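Long-range contacts in choline binding protein PCPA (Streptococcus pneumoniae, PDB 4CP6), which is a pneumococcal surface protein and vaccine antigen with a leucine-rich-repeat region, probably held at the cell wall by binding choline: residues Glu176-Glu181 against Lys199-Asn204; Leu192-Ser197 against Val215-Gly220. All coordinates share one frame; numbering follows the deposited sequence.

Overall arrangement
Following the chain from the N terminus, residues 176-181 run along one side of the leucine-rich-repeat coil, the chain turns back through 192-197 on the other side, returns along 199-204 and turns back again into 215-220. Contact 1 closes the loop between 176-181 and 199-204; contact 2 closes the one between 192-197 and 215-220. Because the segments alternate, the two loops cross rather than nest. Contact 1 extends the long sheet that begins near the N terminus, whereas contact 2 pairs strands 191-194 and 214-217. The centres lie about 13 Å apart, and the two meet inside the coil, where L194 packs on both I178 and L201.

Contact 1: Glu176-Glu181 against Lys199-Asn204; sequences ELISHE and KTLGSN
E176-E181 and K199-N204 run parallel, their end-to-end directions 1° apart, with L177 paired to T200 and I178 to L201. The carbonyl oxygen of E176 is gripped twice, by the backbone N of K199 and that of T200. I178 N then bonds to T200 O, and G202 N to I178 O at 2.8 Å. Past the strands the pairing resumes, E181 N donating to S203 O. At G202 the backbones close to 4.0 Å between the CA atoms of H180 and G202.

I178 and L201 lie side by side and point the same way, CD2 of L201 resting 3.9 Å from I178 CB and also against I178 CD1. On the other face L177 CG sits 4.0 Å from both CB and CG2 of T200. In E176, CG stands anti to the backbone N (chi1 -174°) and the chain bends at chi2. Its OE2 lies 3.4 Å from K199 CB; the extended lysine carries its NZ to 5.3 Å from E176 OE2, an attraction through space at most. Farther along, E181 CG lies 3.8 Å from N204 CB, the carboxylate and amide planes turned 42° apart. The amide oxygen of N204 is held outside the pair by a hydrogen bond with the hydroxyl of S262.

Such a ladder of short parallel strands, one per turn with aliphatic residues such as I178 and L201 facing inward, is characteristic of the leucine-rich-repeat solenoid, here of the BspA type.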
ATOM      1  N   GLU A 176      11.467  -0.403  14.223  1.00  9.91           N
ATOM      2  CA  GLU A 176      11.940  -1.664  13.686  1.00  9.69           C
ATOM      3  C   GLU A 176      10.987  -2.286  12.672  1.00 12.25           C
ATOM      4  O   GLU A 176      11.438  -3.068  11.818  1.00 11.20           O
ATOM      5  CB  GLU A 176      12.223  -2.608  14.877  1.00 12.57           C
ATOM      6  CG  GLU A 176      12.865  -3.934  14.531  1.00 16.46           C
ATOM      7  CD  GLU A 176      11.904  -5.052  14.166  1.00 17.09           C
ATOM      8  OE1 GLU A 176      10.690  -4.925  14.447  1.00 17.00           O
ATOM      9  OE2 GLU A 176      12.373  -6.038  13.554  1.00 15.94           O
ATOM     10  N   LEU A 177       9.687  -2.007  12.824  1.00 10.57           N
ATOM     11  CA  LEU A 177       8.687  -2.642  11.977  1.00 10.16           C
ATOM     12  C   LEU A 177       7.643  -1.629  11.569  1.00 12.59           C
ATOM     13  O   LEU A 177       7.098  -0.918  12.428  1.00 11.60           O
ATOM     14  CB  LEU A 177       8.067  -3.827  12.731  1.00 10.62           C
ATOM     15  CG  LEU A 177       7.101  -4.726  11.904  1.00 14.56           C
ATOM     16  CD1 LEU A 177       6.943  -6.071  12.573  1.00 17.29           C
ATOM     17  CD2 LEU A 177       5.710  -4.105  11.770  1.00 16.49           C
ATOM     18  N   ILE A 178       7.337  -1.581  10.269  1.00 11.18           N
ATOM     19  CA  ILE A 178       6.269  -0.724   9.725  1.00  9.82           C
ATOM     20  C   ILE A 178       5.359  -1.703   9.010  1.00 10.73           C
ATOM     21  O   ILE A 178       5.788  -2.367   8.058  1.00 11.00           O
ATOM     22  CB  ILE A 178       6.757   0.382   8.778  1.00 11.05           C
ATOM     23  CG1 ILE A 178       7.903   1.184   9.408  1.00 11.52           C
ATOM     24  CG2 ILE A 178       5.567   1.268   8.418  1.00 12.73           C
ATOM     25  CD1 ILE A 178       8.463   2.292   8.482  1.00 12.77           C
ATOM     26  N   SER A 179       4.107  -1.807   9.464  1.00  9.21           N
ATOM     27  CA  SER A 179       3.169  -2.796   8.976  0.50  8.07           C
ATOM     28  C   SER A 179       2.492  -2.468   7.628  1.00 10.20           C
ATOM     29  O   SER A 179       2.619  -1.377   7.067  1.00 10.64           O
ATOM     30  CB  SER A 179       2.135  -3.049  10.063  0.50  9.71           C
ATOM     31  OG  SER A 179       1.393  -4.227   9.814  0.50  9.12           O
ATOM     32  N   HIS A 180       1.760  -3.451   7.136  1.00  9.87           N
ATOM     33  CA  HIS A 180       0.990  -3.458   5.897  1.00 10.03           C
ATOM     34  C   HIS A 180       0.240  -2.139   5.708  1.00 10.46           C
ATOM     35  O   HIS A 180      -0.484  -1.685   6.600  1.00 10.17           O
ATOM     36  CB  HIS A 180      -0.020  -4.625   6.009  1.00 11.15           C
ATOM     37  CG  HIS A 180      -0.943  -4.902   4.854  1.00 16.03           C
ATOM     38  ND1 HIS A 180      -2.308  -4.652   4.936  1.00 19.14           N
ATOM     39  CD2 HIS A 180      -0.684  -5.540   3.690  1.00 17.95           C
ATOM     40  CE1 HIS A 180      -2.826  -5.116   3.796  1.00 18.14           C
ATOM     41  NE2 HIS A 180      -1.891  -5.674   3.026  1.00 19.04           N
ATOM     42  N   GLU A 181       0.390  -1.522   4.526  1.00  9.67           N
ATOM     43  CA  GLU A 181      -0.364  -0.328   4.119  1.00  9.57           C
ATOM     44  C   GLU A 181      -0.270   0.841   5.082  1.00 10.69           C
ATOM     45  O   GLU A 181      -1.132   1.729   5.032  1.00  9.82           O
ATOM     46  CB  GLU A 181      -1.844  -0.685   3.851  1.00 11.21           C
ATOM     47  CG  GLU A 181      -1.955  -1.739   2.750  1.00 11.21           C
ATOM     48  CD  GLU A 181      -3.322  -2.025   2.178  1.00 21.39           C
ATOM     49  OE1 GLU A 181      -4.223  -1.187   2.378  1.00 21.78           O
ATOM     50  OE2 GLU A 181      -3.450  -3.005   1.408  1.00 18.84           O
ATOM     51  N   LYS A 199      13.792  -2.988  10.185  1.00 10.90           N
ATOM     52  CA  LYS A 199      14.142  -4.335   9.737  1.00 10.26           C
ATOM     53  C   LYS A 199      13.048  -4.975   8.900  1.00 11.87           C
ATOM     54  O   LYS A 199      13.369  -5.824   8.059  1.00 12.58           O
ATOM     55  CB  LYS A 199      14.423  -5.214  10.962  1.00 13.10           C
ATOM     56  CG  LYS A 199      14.987  -6.582  10.609  1.00 23.80           C
ATOM     57  CD  LYS A 199      15.279  -7.424  11.838  1.00 27.49           C
ATOM     58  CE  LYS A 199      15.817  -8.774  11.427  1.00 31.95           C
ATOM     59  NZ  LYS A 199      16.184  -9.609  12.609  1.00 46.88           N
ATOM     60  N   THR A 200      11.767  -4.629   9.154  1.00 10.60           N
ATOM     61  CA  THR A 200      10.645  -5.298   8.504  1.00 10.23           C
ATOM     62  C   THR A 200       9.668  -4.268   8.005  1.00 11.57           C
ATOM     63  O   THR A 200       9.301  -3.343   8.752  1.00 10.93           O
ATOM     64  CB  THR A 200       9.974  -6.213   9.535  1.00 14.52           C
ATOM     65  OG1 THR A 200      10.939  -7.163   9.999  1.00 14.76           O
ATOM     66  CG2 THR A 200       8.749  -6.956   8.972  1.00 15.17           C
ATOM     67  N   LEU A 201       9.205  -4.474   6.755  1.00  9.88           N
ATOM     68  CA  LEU A 201       8.145  -3.681   6.123  1.00 10.24           C
ATOM     69  C   LEU A 201       7.045  -4.605   5.692  1.00 11.59           C
ATOM     70  O   LEU A 201       7.324  -5.605   5.028  1.00 11.80           O
ATOM     71  CB  LEU A 201       8.649  -2.912   4.878  1.00  9.74           C
ATOM     72  CG  LEU A 201       9.730  -1.903   5.140  1.00 11.71           C
ATOM     73  CD1 LEU A 201      10.231  -1.311   3.834  1.00 13.69           C
ATOM     74  CD2 LEU A 201       9.277  -0.778   6.071  1.00 12.02           C
ATOM     75  N   GLY A 202       5.814  -4.282   6.057  1.00 10.55           N
ATOM     76  CA  GLY A 202       4.682  -5.080   5.613  1.00  9.62           C
ATOM     77  C   GLY A 202       4.389  -4.833   4.145  1.00 12.48           C
ATOM     78  O   GLY A 202       5.002  -3.972   3.500  1.00 13.15           O
ATOM     79  N   SER A 203       3.484  -5.614   3.611  1.00  9.88           N
ATOM     80  CA  SER A 203       3.191  -5.506   2.176  1.00 10.22           C
ATOM     81  C   SER A 203       2.351  -4.270   1.852  1.00 11.01           C
ATOM     82  O   SER A 203       1.667  -3.690   2.711  1.00 10.46           O
ATOM     83  CB  SER A 203       2.466  -6.755   1.686  1.00 13.73           C
ATOM     84  OG  SER A 203       1.263  -6.854   2.416  1.00 19.00           O
ATOM     85  N   ASN A 204       2.416  -3.846   0.573  1.00 11.49           N
ATOM     86  CA  ASN A 204       1.603  -2.750   0.034  1.00 11.72           C
ATOM     87  C   ASN A 204       1.728  -1.506   0.865  1.00 12.12           C
ATOM     88  O   ASN A 204       0.748  -0.794   1.092  1.00 11.31           O
ATOM     89  CB  ASN A 204       0.138  -3.200  -0.081  1.00 12.45           C
ATOM     90  CG  ASN A 204       0.035  -4.447  -0.902  1.00 17.08           C
ATOM     91  OD1 ASN A 204       0.949  -4.729  -1.697  1.00 17.68           O
ATOM     92  ND2 ASN A 204      -1.068  -5.141  -0.759  1.00 19.43           N
TER

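Contact 2: Leu192-Ser197 against Val215-Gly220; sequences LTLPKS and VDVEEG
L192-L194 and V215-E218 are joined by three backbone hydrogen bonds of a parallel ladder: D216 N to L192 O, L194 N to D216 O, and, just past the second strand, E218 N to L194 O at 2.9 Å. The axes of the two strand segments are twisted 27° against each other.

One side chain adds a fourth bond. In E218, CG stands anti to the backbone N (chi1 -170°) and the chain is extended beyond it. E218 OE1 accepts from K196 N at 2.8 Å, on its anti side and 28° out of the carboxylate plane, which joins the segments beyond the strands through a side chain. The same oxygen lies 3.4 Å from P195 CA.

The remaining side-chain contacts are mostly van der Waals. K196 lays its methylene chain over the backbone of G220, K196 CG 3.6 Å from G220 C. T193 OG1 meets D216 CB at 3.6 Å on one face. On the other, L194 has loose apolar contacts, L194 CG with V215 CG1 at 4.5 Å and L194 CD1 with V217 CG2 at 4.4 Å.

L194 and V217 both rest on L231 of strand 230-233, while L192 packs on L167 and F169 of strand 166-169, the preceding strand on this side of the coil.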
ATOM      1  N   LEU A 192      10.133  10.311   2.082  1.00 13.41           N
ATOM      2  CA  LEU A 192      10.187   9.605   3.350  1.00 14.41           C
ATOM      3  C   LEU A 192      11.593   9.040   3.474  1.00 14.23           C
ATOM      4  O   LEU A 192      12.143   8.600   2.468  1.00 13.33           O
ATOM      5  CB  LEU A 192       9.139   8.443   3.332  1.00 16.44           C
ATOM      6  CG  LEU A 192       9.003   7.591   4.581  1.00 20.89           C
ATOM      7  CD1 LEU A 192       8.374   8.392   5.728  1.00 22.01           C
ATOM      8  CD2 LEU A 192       8.182   6.359   4.301  1.00 24.64           C
ATOM      9  N   THR A 193      12.163   9.037   4.696  1.00 13.21           N
ATOM     10  CA  THR A 193      13.450   8.395   4.970  1.00 12.52           C
ATOM     11  C   THR A 193      13.251   7.326   6.015  1.00 13.37           C
ATOM     12  O   THR A 193      12.887   7.639   7.169  1.00 13.40           O
ATOM     13  CB  THR A 193      14.478   9.386   5.470  1.00 13.21           C
ATOM     14  OG1 THR A 193      14.664  10.384   4.470  1.00 15.39           O
ATOM     15  CG2 THR A 193      15.835   8.705   5.749  1.00 16.22           C
ATOM     16  N   LEU A 194      13.548   6.069   5.643  1.00 10.74           N
ATOM     17  CA  LEU A 194      13.449   4.972   6.596  1.00 11.02           C
ATOM     18  C   LEU A 194      14.669   4.975   7.526  1.00 12.83           C
ATOM     19  O   LEU A 194      15.805   4.908   7.050  1.00 11.90           O
ATOM     20  CB  LEU A 194      13.338   3.598   5.889  1.00 11.88           C
ATOM     21  CG  LEU A 194      12.128   3.405   4.970  1.00 14.33           C
ATOM     22  CD1 LEU A 194      12.183   2.035   4.301  1.00 16.26           C
ATOM     23  CD2 LEU A 194      10.819   3.541   5.754  1.00 18.60           C
ATOM     24  N   PRO A 195      14.452   4.946   8.841  1.00 10.62           N
ATOM     25  CA  PRO A 195      15.605   4.918   9.756  1.00 10.38           C
ATOM     26  C   PRO A 195      16.463   3.660   9.586  1.00 11.74           C
ATOM     27  O   PRO A 195      15.997   2.614   9.098  1.00 10.28           O
ATOM     28  CB  PRO A 195      14.972   4.968  11.148  1.00 12.40           C
ATOM     29  CG  PRO A 195      13.665   5.689  10.933  1.00 14.62           C
ATOM     30  CD  PRO A 195      13.185   5.165   9.567  1.00 10.68           C
ATOM     31  N   LYS A 196      17.717   3.753  10.047  1.00 11.56           N
ATOM     32  CA  LYS A 196      18.671   2.653  10.006  1.00 12.29           C
ATOM     33  C   LYS A 196      18.150   1.419  10.770  1.00 12.47           C
ATOM     34  O   LYS A 196      18.495   0.288  10.421  1.00 12.97           O
ATOM     35  CB  LYS A 196      20.001   3.150  10.624  1.00 16.02           C
ATOM     36  CG  LYS A 196      21.097   2.115  10.809  1.00 22.51           C
ATOM     37  CD  LYS A 196      22.324   2.705  11.544  1.00 21.98           C
ATOM     38  CE  LYS A 196      23.373   1.640  11.779  1.00 34.87           C
ATOM     39  NZ  LYS A 196      22.925   0.603  12.748  1.00 55.31           N
ATOM     40  N   SER A 197      17.308   1.630  11.791  1.00  9.86           N
ATOM     41  CA  SER A 197      16.810   0.535  12.616  1.00  9.68           C
ATOM     42  C   SER A 197      15.697  -0.345  11.962  1.00 10.67           C
ATOM     43  O   SER A 197      15.364  -1.402  12.505  1.00 12.83           O
ATOM     44  CB  SER A 197      16.232   1.124  13.905  1.00 13.34           C
ATOM     45  OG  SER A 197      15.366   2.207  13.598  1.00 13.49           O
ATOM     46  N   VAL A 215      11.981   7.525  -1.904  1.00 12.84           N
ATOM     47  CA  VAL A 215      11.993   6.879  -0.588  1.00 12.03           C
ATOM     48  C   VAL A 215      13.478   6.656  -0.299  1.00 16.37           C
ATOM     49  O   VAL A 215      14.148   5.943  -1.045  1.00 16.83           O
ATOM     50  CB  VAL A 215      11.183   5.555  -0.544  1.00 15.15           C
ATOM     51  CG1 VAL A 215      11.329   4.899   0.836  1.00 15.71           C
ATOM     52  CG2 VAL A 215       9.702   5.799  -0.887  1.00 14.74           C
ATOM     53  N   ASP A 216      13.987   7.309   0.737  1.00 13.64           N
ATOM     54  CA  ASP A 216      15.399   7.200   1.142  1.00 13.34           C
ATOM     55  C   ASP A 216      15.551   6.197   2.280  1.00 13.77           C
ATOM     56  O   ASP A 216      14.575   5.890   2.975  1.00 12.53           O
ATOM     57  CB  ASP A 216      15.931   8.580   1.598  1.00 15.05           C
ATOM     58  CG  ASP A 216      15.941   9.676   0.550  1.00 24.26           C
ATOM     59  OD1 ASP A 216      15.570   9.396  -0.596  1.00 24.58           O
ATOM     60  OD2 ASP A 216      16.322  10.819   0.889  1.00 26.41           O
ATOM     61  N   VAL A 217      16.767   5.670   2.452  1.00 13.04           N
ATOM     62  CA  VAL A 217      17.065   4.709   3.505  1.00 11.58           C
ATOM     63  C   VAL A 217      18.314   5.211   4.212  1.00 13.35           C
ATOM     64  O   VAL A 217      19.344   5.458   3.547  1.00 14.31           O
ATOM     65  CB  VAL A 217      17.287   3.297   2.938  1.00 13.28           C
ATOM     66  CG1 VAL A 217      17.766   2.349   4.030  1.00 14.17           C
ATOM     67  CG2 VAL A 217      16.022   2.749   2.298  1.00 12.67           C
ATOM     68  N   GLU A 218      18.225   5.415   5.520  1.00 12.28           N
ATOM     69  CA  GLU A 218      19.349   5.925   6.299  1.00 12.36           C
ATOM     70  C   GLU A 218      20.558   5.011   6.126  1.00 15.05           C
ATOM     71  O   GLU A 218      20.428   3.786   6.066  1.00 13.53           O
ATOM     72  CB  GLU A 218      18.979   6.003   7.770  1.00 13.61           C
ATOM     73  CG  GLU A 218      19.998   6.737   8.624  1.00 16.59           C
ATOM     74  CD  GLU A 218      19.611   6.971  10.072  1.00 19.34           C
ATOM     75  OE1 GLU A 218      18.615   6.382  10.511  1.00 15.93           O
ATOM     76  OE2 GLU A 218      20.279   7.769  10.769  1.00 19.65           O
ATOM     77  N   GLU A 219      21.757   5.624   6.041  1.00 14.09           N
ATOM     78  CA  GLU A 219      23.002   4.864   5.924  1.00 13.82           C
ATOM     79  C   GLU A 219      23.114   3.836   7.059  1.00 14.51           C
ATOM     80  O   GLU A 219      22.856   4.169   8.220  1.00 14.93           O
ATOM     81  CB  GLU A 219      24.189   5.862   5.977  1.00 15.86           C
ATOM     82  CG  GLU A 219      25.594   5.269   6.039  1.00 18.48           C
ATOM     83  CD  GLU A 219      26.033   4.428   4.861  1.00 32.00           C
ATOM     84  OE1 GLU A 219      25.558   4.693   3.735  1.00 22.18           O
ATOM     85  OE2 GLU A 219      26.860   3.509   5.063  1.00 34.44           O
ATOM     86  N   GLY A 220      23.494   2.608   6.713  1.00 14.20           N
ATOM     87  CA  GLY A 220      23.687   1.581   7.718  1.00 14.21           C
ATOM     88  C   GLY A 220      22.523   0.629   7.899  1.00 16.34           C
ATOM     89  O   GLY A 220      22.643  -0.336   8.656  1.00 16.02           O
TER